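Local coordinates for protein polysaccharide deacetylase (Streptococcus pyogenes, PDB 6DQ3) that removes acetyl groups from N-acetylated sugar in the linkage unit that joins streptococcal rhamnopolysaccharides to the cell wall, as a zinc-dependent carbohydrate esterase of family 4, at residues 5-10 with 62-67; 50-55 with 69-74. All coordinates share one frame; numbering follows the deposited sequence.

Interaction 1. Residues 5-10 with 62-67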
ATOM      1  N   THR A   5     -10.820 -21.334  11.352  1.00 54.35           N
ATOM      2  CA  THR A   5     -11.361 -20.058  10.899  1.00 54.54           C
ATOM      3  C   THR A   5     -10.407 -19.379   9.918  1.00 50.05           C
ATOM      4  O   THR A   5      -9.197 -19.308  10.185  1.00 46.16           O
ATOM      5  CB  THR A   5     -11.609 -19.142  12.098  1.00 58.64           C
ATOM      6  OG1 THR A   5     -12.469 -19.796  13.039  1.00 60.79           O
ATOM      7  CG2 THR A   5     -12.236 -17.829  11.657  1.00 58.36           C
ATOM      8  N   PRO A   6     -10.902 -18.867   8.788  1.00 43.53           N
ATOM      9  CA  PRO A   6     -10.028 -18.103   7.887  1.00 41.64           C
ATOM     10  C   PRO A   6      -9.464 -16.870   8.579  1.00 37.56           C
ATOM     11  O   PRO A   6     -10.178 -16.146   9.277  1.00 36.69           O
ATOM     12  CB  PRO A   6     -10.955 -17.718   6.725  1.00 43.21           C
ATOM     13  CG  PRO A   6     -12.065 -18.720   6.766  1.00 48.59           C
ATOM     14  CD  PRO A   6     -12.257 -19.043   8.230  1.00 49.97           C
ATOM     15  N   VAL A   7      -8.169 -16.625   8.373  1.00 38.35           N
ATOM     16  CA  VAL A   7      -7.537 -15.485   9.026  1.00 32.66           C
ATOM     17  C   VAL A   7      -7.986 -14.197   8.344  1.00 35.60           C
ATOM     18  O   VAL A   7      -8.339 -14.177   7.158  1.00 30.98           O
ATOM     19  CB  VAL A   7      -5.999 -15.598   9.015  1.00 31.36           C
ATOM     20  CG1 VAL A   7      -5.543 -16.800   9.825  1.00 39.68           C
ATOM     21  CG2 VAL A   7      -5.480 -15.645   7.586  1.00 33.43           C
ATOM     22  N   LYS A   8      -7.957 -13.103   9.104  1.00 32.71           N
ATOM     23  CA  LYS A   8      -8.264 -11.776   8.597  1.00 35.48           C
ATOM     24  C   LYS A   8      -7.090 -10.847   8.887  1.00 30.07           C
ATOM     25  O   LYS A   8      -6.375 -11.012   9.881  1.00 31.16           O
ATOM     26  CB  LYS A   8      -9.552 -11.239   9.223  1.00 38.05           C
ATOM     27  CG  LYS A   8     -10.813 -11.939   8.717  1.00 41.41           C
ATOM     28  CD  LYS A   8     -12.026 -11.568   9.556  1.00 44.42           C
ATOM     29  CE  LYS A   8     -13.290 -12.230   9.022  1.00 51.57           C
ATOM     30  NZ  LYS A   8     -14.450 -11.961   9.912  1.00 58.21           N
ATOM     31  N   ILE A   9      -6.883  -9.890   7.991  1.00 33.66           N
ATOM     32  CA  ILE A   9      -5.756  -8.968   8.082  1.00 32.55           C
ATOM     33  C   ILE A   9      -6.239  -7.566   7.732  1.00 30.16           C
ATOM     34  O   ILE A   9      -6.724  -7.345   6.612  1.00 27.94           O
ATOM     35  CB  ILE A   9      -4.612  -9.388   7.146  1.00 34.86           C
ATOM     36  CG1 ILE A   9      -4.033 -10.742   7.556  1.00 35.79           C
ATOM     37  CG2 ILE A   9      -3.516  -8.328   7.127  1.00 37.18           C
ATOM     38  CD1 ILE A   9      -2.970 -11.264   6.604  1.00 35.21           C
ATOM     39  N   PRO A  10      -6.133  -6.595   8.643  1.00 27.98           N
ATOM     40  CA  PRO A  10      -6.422  -5.206   8.263  1.00 27.90           C
ATOM     41  C   PRO A  10      -5.312  -4.649   7.384  1.00 27.09           C
ATOM     42  O   PRO A  10      -4.133  -4.690   7.744  1.00 28.78           O
ATOM     43  CB  PRO A  10      -6.507  -4.471   9.607  1.00 28.92           C
ATOM     44  CG  PRO A  10      -5.656  -5.289  10.536  1.00 28.58           C
ATOM     45  CD  PRO A  10      -5.788  -6.730  10.072  1.00 28.48           C
ATOM     46  N   SER A  62      -2.150 -17.517   2.474  1.00 35.33           N
ATOM     47  CA  SER A  62      -2.028 -18.776   1.749  1.00 37.33           C
ATOM     48  C   SER A  62      -2.002 -19.975   2.687  1.00 38.84           C
ATOM     49  O   SER A  62      -2.524 -21.042   2.347  1.00 31.41           O
ATOM     50  CB  SER A  62      -0.758 -18.774   0.898  1.00 34.44           C
ATOM     51  OG  SER A  62      -0.827 -17.839  -0.158  1.00 39.49           O
ATOM     52  N   ASN A  63      -1.362 -19.838   3.848  1.00 36.08           N
ATOM     53  CA  ASN A  63      -1.267 -20.925   4.813  1.00 38.42           C
ATOM     54  C   ASN A  63      -2.296 -20.803   5.929  1.00 34.66           C
ATOM     55  O   ASN A  63      -2.415 -21.720   6.749  1.00 36.49           O
ATOM     56  CB  ASN A  63       0.144 -20.971   5.419  1.00 41.95           C
ATOM     57  CG  ASN A  63       1.226 -21.147   4.368  1.00 41.31           C
ATOM     58  OD1 ASN A  63       1.047 -21.863   3.384  1.00 40.91           O
ATOM     59  ND2 ASN A  63       2.358 -20.481   4.571  1.00 42.89           N
ATOM     60  N   ASN A  64      -3.020 -19.684   5.981  1.00 31.52           N
ATOM     61  CA  ASN A  64      -4.051 -19.428   6.986  1.00 34.12           C
ATOM     62  C   ASN A  64      -3.483 -19.455   8.404  1.00 35.39           C
ATOM     63  O   ASN A  64      -3.977 -20.163   9.285  1.00 40.08           O
ATOM     64  CB  ASN A  64      -5.208 -20.419   6.856  1.00 32.92           C
ATOM     65  CG  ASN A  64      -6.486 -19.892   7.464  1.00 33.87           C
ATOM     66  OD1 ASN A  64      -6.936 -18.795   7.126  1.00 34.83           O
ATOM     67  ND2 ASN A  64      -7.069 -20.653   8.385  1.00 40.92           N
ATOM     68  N   GLU A  65      -2.449 -18.649   8.629  1.00 33.55           N
ATOM     69  CA  GLU A  65      -1.851 -18.525   9.951  1.00 31.95           C
ATOM     70  C   GLU A  65      -1.197 -17.154  10.068  1.00 34.36           C
ATOM     71  O   GLU A  65      -0.555 -16.682   9.128  1.00 29.16           O
ATOM     72  CB  GLU A  65      -0.834 -19.643  10.217  1.00 34.78           C
ATOM     73  CG  GLU A  65       0.247 -19.810   9.158  1.00 40.16           C
ATOM     74  CD  GLU A  65       1.040 -21.096   9.324  1.00 43.75           C
ATOM     75  OE1 GLU A  65       0.709 -21.899  10.226  1.00 45.08           O
ATOM     76  OE2 GLU A  65       1.996 -21.311   8.548  1.00 42.69           O
ATOM     77  N   LEU A  66      -1.384 -16.520  11.210  1.00 32.57           N
ATOM     78  CA  LEU A  66      -0.804 -15.195  11.393  1.00 36.38           C
ATOM     79  C   LEU A  66       0.482 -15.280  12.212  1.00 37.90           C
ATOM     80  O   LEU A  66       0.609 -16.127  13.101  1.00 34.72           O
ATOM     81  CB  LEU A  66      -1.787 -14.255  12.098  1.00 32.33           C
ATOM     82  CG  LEU A  66      -3.122 -14.028  11.397  1.00 30.38           C
ATOM     83  CD1 LEU A  66      -4.018 -13.094  12.215  1.00 30.36           C
ATOM     84  CD2 LEU A  66      -2.951 -13.464   9.994  1.00 30.32           C
ATOM     85  N   PRO A  67       1.475 -14.429  11.926  1.00 38.04           N
ATOM     86  CA  PRO A  67       2.713 -14.459  12.720  1.00 37.17           C
ATOM     87  C   PRO A  67       2.572 -13.867  14.113  1.00 37.34           C
ATOM     88  O   PRO A  67       3.510 -13.981  14.914  1.00 38.43           O
ATOM     89  CB  PRO A  67       3.695 -13.640  11.866  1.00 40.29           C
ATOM     90  CG  PRO A  67       2.827 -12.685  11.112  1.00 39.79           C
ATOM     91  CD  PRO A  67       1.539 -13.442  10.828  1.00 37.36           C
TER

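Interaction 2. Residues 50-55 with 69-74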
ATOM      1  N   TYR A  50       1.948  -6.335  14.971  1.00 30.45           N
ATOM      2  CA  TYR A  50       3.054  -6.762  14.121  1.00 31.07           C
ATOM      3  C   TYR A  50       2.825  -6.189  12.726  1.00 30.08           C
ATOM      4  O   TYR A  50       1.752  -6.376  12.144  1.00 28.47           O
ATOM      5  CB  TYR A  50       3.103  -8.296  14.099  1.00 35.74           C
ATOM      6  CG  TYR A  50       4.217  -8.936  13.302  1.00 42.90           C
ATOM      7  CD1 TYR A  50       4.187  -8.953  11.913  1.00 43.85           C
ATOM      8  CD2 TYR A  50       5.277  -9.567  13.940  1.00 48.92           C
ATOM      9  CE1 TYR A  50       5.205  -9.550  11.182  1.00 42.75           C
ATOM     10  CE2 TYR A  50       6.293 -10.169  13.220  1.00 48.98           C
ATOM     11  CZ  TYR A  50       6.253 -10.158  11.842  1.00 46.91           C
ATOM     12  OH  TYR A  50       7.268 -10.760  11.132  1.00 44.56           O
ATOM     13  N   PHE A  51       3.822  -5.480  12.203  1.00 28.91           N
ATOM     14  CA  PHE A  51       3.698  -4.790  10.924  1.00 28.19           C
ATOM     15  C   PHE A  51       4.224  -5.680   9.803  1.00 31.20           C
ATOM     16  O   PHE A  51       5.408  -6.029   9.780  1.00 32.70           O
ATOM     17  CB  PHE A  51       4.455  -3.461  10.968  1.00 29.49           C
ATOM     18  CG  PHE A  51       3.939  -2.514  12.016  1.00 26.45           C
ATOM     19  CD1 PHE A  51       2.831  -1.726  11.761  1.00 29.60           C
ATOM     20  CD2 PHE A  51       4.564  -2.409  13.249  1.00 31.03           C
ATOM     21  CE1 PHE A  51       2.340  -0.865  12.719  1.00 27.59           C
ATOM     22  CE2 PHE A  51       4.081  -1.540  14.212  1.00 29.00           C
ATOM     23  CZ  PHE A  51       2.971  -0.769  13.947  1.00 28.27           C
ATOM     24  N   LEU A  52       3.348  -6.026   8.867  1.00 32.75           N
ATOM     25  CA  LEU A  52       3.656  -7.043   7.876  1.00 28.01           C
ATOM     26  C   LEU A  52       4.274  -6.462   6.611  1.00 30.59           C
ATOM     27  O   LEU A  52       3.985  -5.332   6.212  1.00 30.75           O
ATOM     28  CB  LEU A  52       2.384  -7.803   7.497  1.00 31.60           C
ATOM     29  CG  LEU A  52       1.566  -8.405   8.636  1.00 33.86           C
ATOM     30  CD1 LEU A  52       0.145  -8.676   8.155  1.00 31.49           C
ATOM     31  CD2 LEU A  52       2.231  -9.669   9.141  1.00 37.44           C
ATOM     32  N   SER A  53       5.134  -7.271   5.971  1.00 29.41           N
ATOM     33  CA  SER A  53       5.579  -7.060   4.602  1.00 29.62           C
ATOM     34  C   SER A  53       4.629  -7.754   3.632  1.00 32.22           C
ATOM     35  O   SER A  53       3.853  -8.631   4.030  1.00 32.73           O
ATOM     36  CB  SER A  53       6.984  -7.618   4.415  1.00 32.33           C
ATOM     37  OG  SER A  53       6.943  -9.036   4.389  1.00 35.00           O
ATOM     38  N   PRO A  54       4.676  -7.402   2.340  1.00 30.39           N
ATOM     39  CA  PRO A  54       3.837  -8.125   1.362  1.00 24.44           C
ATOM     40  C   PRO A  54       4.044  -9.635   1.394  1.00 27.55           C
ATOM     41  O   PRO A  54       3.070 -10.397   1.350  1.00 29.02           O
ATOM     42  CB  PRO A  54       4.263  -7.518   0.015  1.00 26.80           C
ATOM     43  CG  PRO A  54       4.797  -6.145   0.360  1.00 27.96           C
ATOM     44  CD  PRO A  54       5.450  -6.307   1.717  1.00 29.05           C
ATOM     45  N   GLU A  55       5.299 -10.082   1.468  1.00 32.27           N
ATOM     46  CA  GLU A  55       5.590 -11.510   1.511  1.00 32.38           C
ATOM     47  C   GLU A  55       4.899 -12.185   2.692  1.00 34.90           C
ATOM     48  O   GLU A  55       4.422 -13.322   2.577  1.00 29.51           O
ATOM     49  CB  GLU A  55       7.104 -11.716   1.578  1.00 35.37           C
ATOM     50  CG  GLU A  55       7.869 -11.431   0.280  1.00 40.46           C
ATOM     51  CD  GLU A  55       8.122  -9.951  -0.002  1.00 42.84           C
ATOM     52  OE1 GLU A  55       7.955  -9.105   0.902  1.00 36.22           O
ATOM     53  OE2 GLU A  55       8.503  -9.634  -1.148  1.00 41.34           O
ATOM     54  N   LYS A  69      -0.733 -12.323  17.175  1.00 37.49           N
ATOM     55  CA  LYS A  69      -2.159 -12.164  17.438  1.00 39.21           C
ATOM     56  C   LYS A  69      -2.714 -10.943  16.716  1.00 36.82           C
ATOM     57  O   LYS A  69      -3.809 -10.998  16.145  1.00 41.04           O
ATOM     58  CB  LYS A  69      -2.417 -12.070  18.942  1.00 44.49           C
ATOM     59  CG  LYS A  69      -2.279 -13.398  19.679  1.00 55.92           C
ATOM     60  CD  LYS A  69      -2.484 -13.222  21.177  1.00 65.72           C
ATOM     61  CE  LYS A  69      -2.163 -14.500  21.945  1.00 68.95           C
ATOM     62  NZ  LYS A  69      -2.268 -14.294  23.418  1.00 73.45           N
ATOM     63  N   LYS A  70      -1.972  -9.836  16.711  1.00 31.55           N
ATOM     64  CA  LYS A  70      -2.398  -8.615  16.038  1.00 30.60           C
ATOM     65  C   LYS A  70      -1.417  -8.284  14.924  1.00 31.51           C
ATOM     66  O   LYS A  70      -0.214  -8.142  15.168  1.00 30.83           O
ATOM     67  CB  LYS A  70      -2.512  -7.460  17.031  1.00 34.67           C
ATOM     68  CG  LYS A  70      -3.352  -7.818  18.241  1.00 38.45           C
ATOM     69  CD  LYS A  70      -3.772  -6.588  19.009  1.00 46.94           C
ATOM     70  CE  LYS A  70      -4.341  -6.970  20.359  1.00 51.70           C
ATOM     71  NZ  LYS A  70      -4.092  -5.892  21.351  1.00 53.22           N
ATOM     72  N   VAL A  71      -1.931  -8.176  13.699  1.00 32.38           N
ATOM     73  CA  VAL A  71      -1.113  -7.905  12.527  1.00 30.40           C
ATOM     74  C   VAL A  71      -1.797  -6.829  11.695  1.00 29.73           C
ATOM     75  O   VAL A  71      -3.015  -6.645  11.743  1.00 28.38           O
ATOM     76  CB  VAL A  71      -0.872  -9.162  11.656  1.00 30.82           C
ATOM     77  CG1 VAL A  71      -0.292 -10.291  12.485  1.00 33.99           C
ATOM     78  CG2 VAL A  71      -2.164  -9.583  10.966  1.00 32.29           C
ATOM     79  N   VAL A  72      -0.990  -6.126  10.905  1.00 29.09           N
ATOM     80  CA  VAL A  72      -1.497  -5.083  10.028  1.00 27.32           C
ATOM     81  C   VAL A  72      -0.542  -4.935   8.855  1.00 24.77           C
ATOM     82  O   VAL A  72       0.671  -5.111   8.992  1.00 30.18           O
ATOM     83  CB  VAL A  72      -1.667  -3.739  10.775  1.00 28.23           C
ATOM     84  CG1 VAL A  72      -0.334  -3.276  11.347  1.00 28.16           C
ATOM     85  CG2 VAL A  72      -2.255  -2.701   9.838  1.00 28.43           C
ATOM     86  N   TRP A  73      -1.103  -4.616   7.690  1.00 24.23           N
ATOM     87  CA  TRP A  73      -0.332  -4.290   6.497  1.00 26.83           C
ATOM     88  C   TRP A  73      -0.574  -2.817   6.192  1.00 24.52           C
ATOM     89  O   TRP A  73      -1.671  -2.437   5.772  1.00 25.12           O
ATOM     90  CB  TRP A  73      -0.737  -5.175   5.322  1.00 29.35           C
ATOM     91  CG  TRP A  73       0.124  -5.000   4.106  1.00 26.16           C
ATOM     92  CD1 TRP A  73       1.343  -4.374   4.037  1.00 27.94           C
ATOM     93  CD2 TRP A  73      -0.175  -5.441   2.780  1.00 28.18           C
ATOM     94  NE1 TRP A  73       1.820  -4.415   2.749  1.00 28.80           N
ATOM     95  CE2 TRP A  73       0.907  -5.063   1.958  1.00 23.63           C
ATOM     96  CE3 TRP A  73      -1.251  -6.125   2.204  1.00 25.81           C
ATOM     97  CZ2 TRP A  73       0.940  -5.345   0.594  1.00 25.78           C
ATOM     98  CZ3 TRP A  73      -1.213  -6.403   0.853  1.00 26.79           C
ATOM     99  CH2 TRP A  73      -0.126  -6.014   0.065  1.00 25.16           C
ATOM    100  N   LEU A  74       0.446  -1.991   6.421  1.00 28.01           N
ATOM    101  CA  LEU A  74       0.370  -0.565   6.141  1.00 23.59           C
ATOM    102  C   LEU A  74       0.735  -0.334   4.681  1.00 23.63           C
ATOM    103  O   LEU A  74       1.857  -0.651   4.266  1.00 27.44           O
ATOM    104  CB  LEU A  74       1.319   0.226   7.042  1.00 30.74           C
ATOM    105  CG  LEU A  74       1.250   0.063   8.558  1.00 27.88           C
ATOM    106  CD1 LEU A  74       2.289   0.981   9.207  1.00 26.93           C
ATOM    107  CD2 LEU A  74      -0.138   0.353   9.060  1.00 30.73           C
TER
HETATM  108  O   HOH W   1       3.006  -2.983   7.261  1.00 23.89           O

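Interaction 1. Residues 5-10 with 62-67
The lead-in to strand 8-14 of this deacetylase fold meets the turn that ends helix 54-63, and a single carboxamide, that of Asn64, clamps the backbone of Thr5 and Val7. Asn64 is the first residue past the helix and has positive phi (60°). Its CG lies anti to the backbone N (chi1 -158°), which sets CG on the side of the facing chain. There OD1 accepts from Val7 N at 2.8 Å, while ND2 donates to Thr5 O at 3.1 Å with an N-H...O angle of 160°. That acceptor lies close to the Asn64 amide plane, although ND2 sits well above the carbonyl plane of Thr5. Two bonds to backbone groups two residues apart fix the rotation of the amide, and a third, from ND2 to the carboxylate of Glu4, reinforces it.

Val7 packs beside this amide and its backbone, sliding past Asn64 in the opposite direction, its CG2 3.5 Å from Asn64 OD1 and its CG1 3.6 Å from Asn64 C. Leu61 of the helix also touches Val7. The apolar part of the contact belongs to Leu66, which reaches back toward residues 7-9 and divides the work between its two methyls: CD1 rests 3.9 Å from Lys8 O, and CD2 touches both Val7 CB and Ile9 CG1, at 3.8 Å each.

Interaction 2. Residues 50-55 with 69-74
Tyr50 and Phe51 pair in parallel with Val71 and Val72, the two strands of a beta-alpha-beta crossover whose intervening helix is 54-63. Backbone bonds fasten the strands: Tyr50 N to Lys70 O, Val72 N to Tyr50 O at 3.0 Å, and Leu52 N to Val72 O at 2.8 Å. Beyond the last of these the chains diverge, and a water bridges the gap, donating to Leu52 O and accepting from Leu74 N.

On one face of the sheet, the Phe51 ring lies alongside Val72, pointing the same way, with CD1 3.5 Å from Val72 CG1. The Leu74 side chain crosses that of Phe51 obliquely, its CD1 3.8 Å from the same CD1 of Phe51, so the two methyls together form a shallow seat for that end of the ring; Leu41 and Met44 of helix 34-46 also touch Phe51. Past the paired residues, Leu52 leans across Val71, CD1 lying 3.7 Å from both Val71 CB and Val71 CG2.

Trp73 extends with CG anti to the backbone N (chi1 -173°), and its NE1 is hydrogen-bonded to Thr99 OG1. Pro54, at the start of the helix, crosses Trp73 at about a right angle: its CA stands over one face near the rim, and its CG lies 3.9 Å from Trp73 CZ2.

Overall arrangement
From the N terminus, residues 5-10 lead into strand 8-14, and the chain then runs through helix 34-46 to residues 50-55. Helix 54-63 follows, and residues 62-67 at its far end return to the N-terminal segment, closing interaction 1 as a loop of 51 intervening residues. Residues 69-74 then pair with 50-55 in interaction 2, a much shorter closure across 13 residues. The segments alternate, so the two loops cross, with helix 54-63 common to both. One contact lies at the surface and the other is buried, their centres about 11 Å apart. They meet where strands 8-14 and 71-77 adjoin, through a probable hydrogen bond between Pro10 O and Trp73 N.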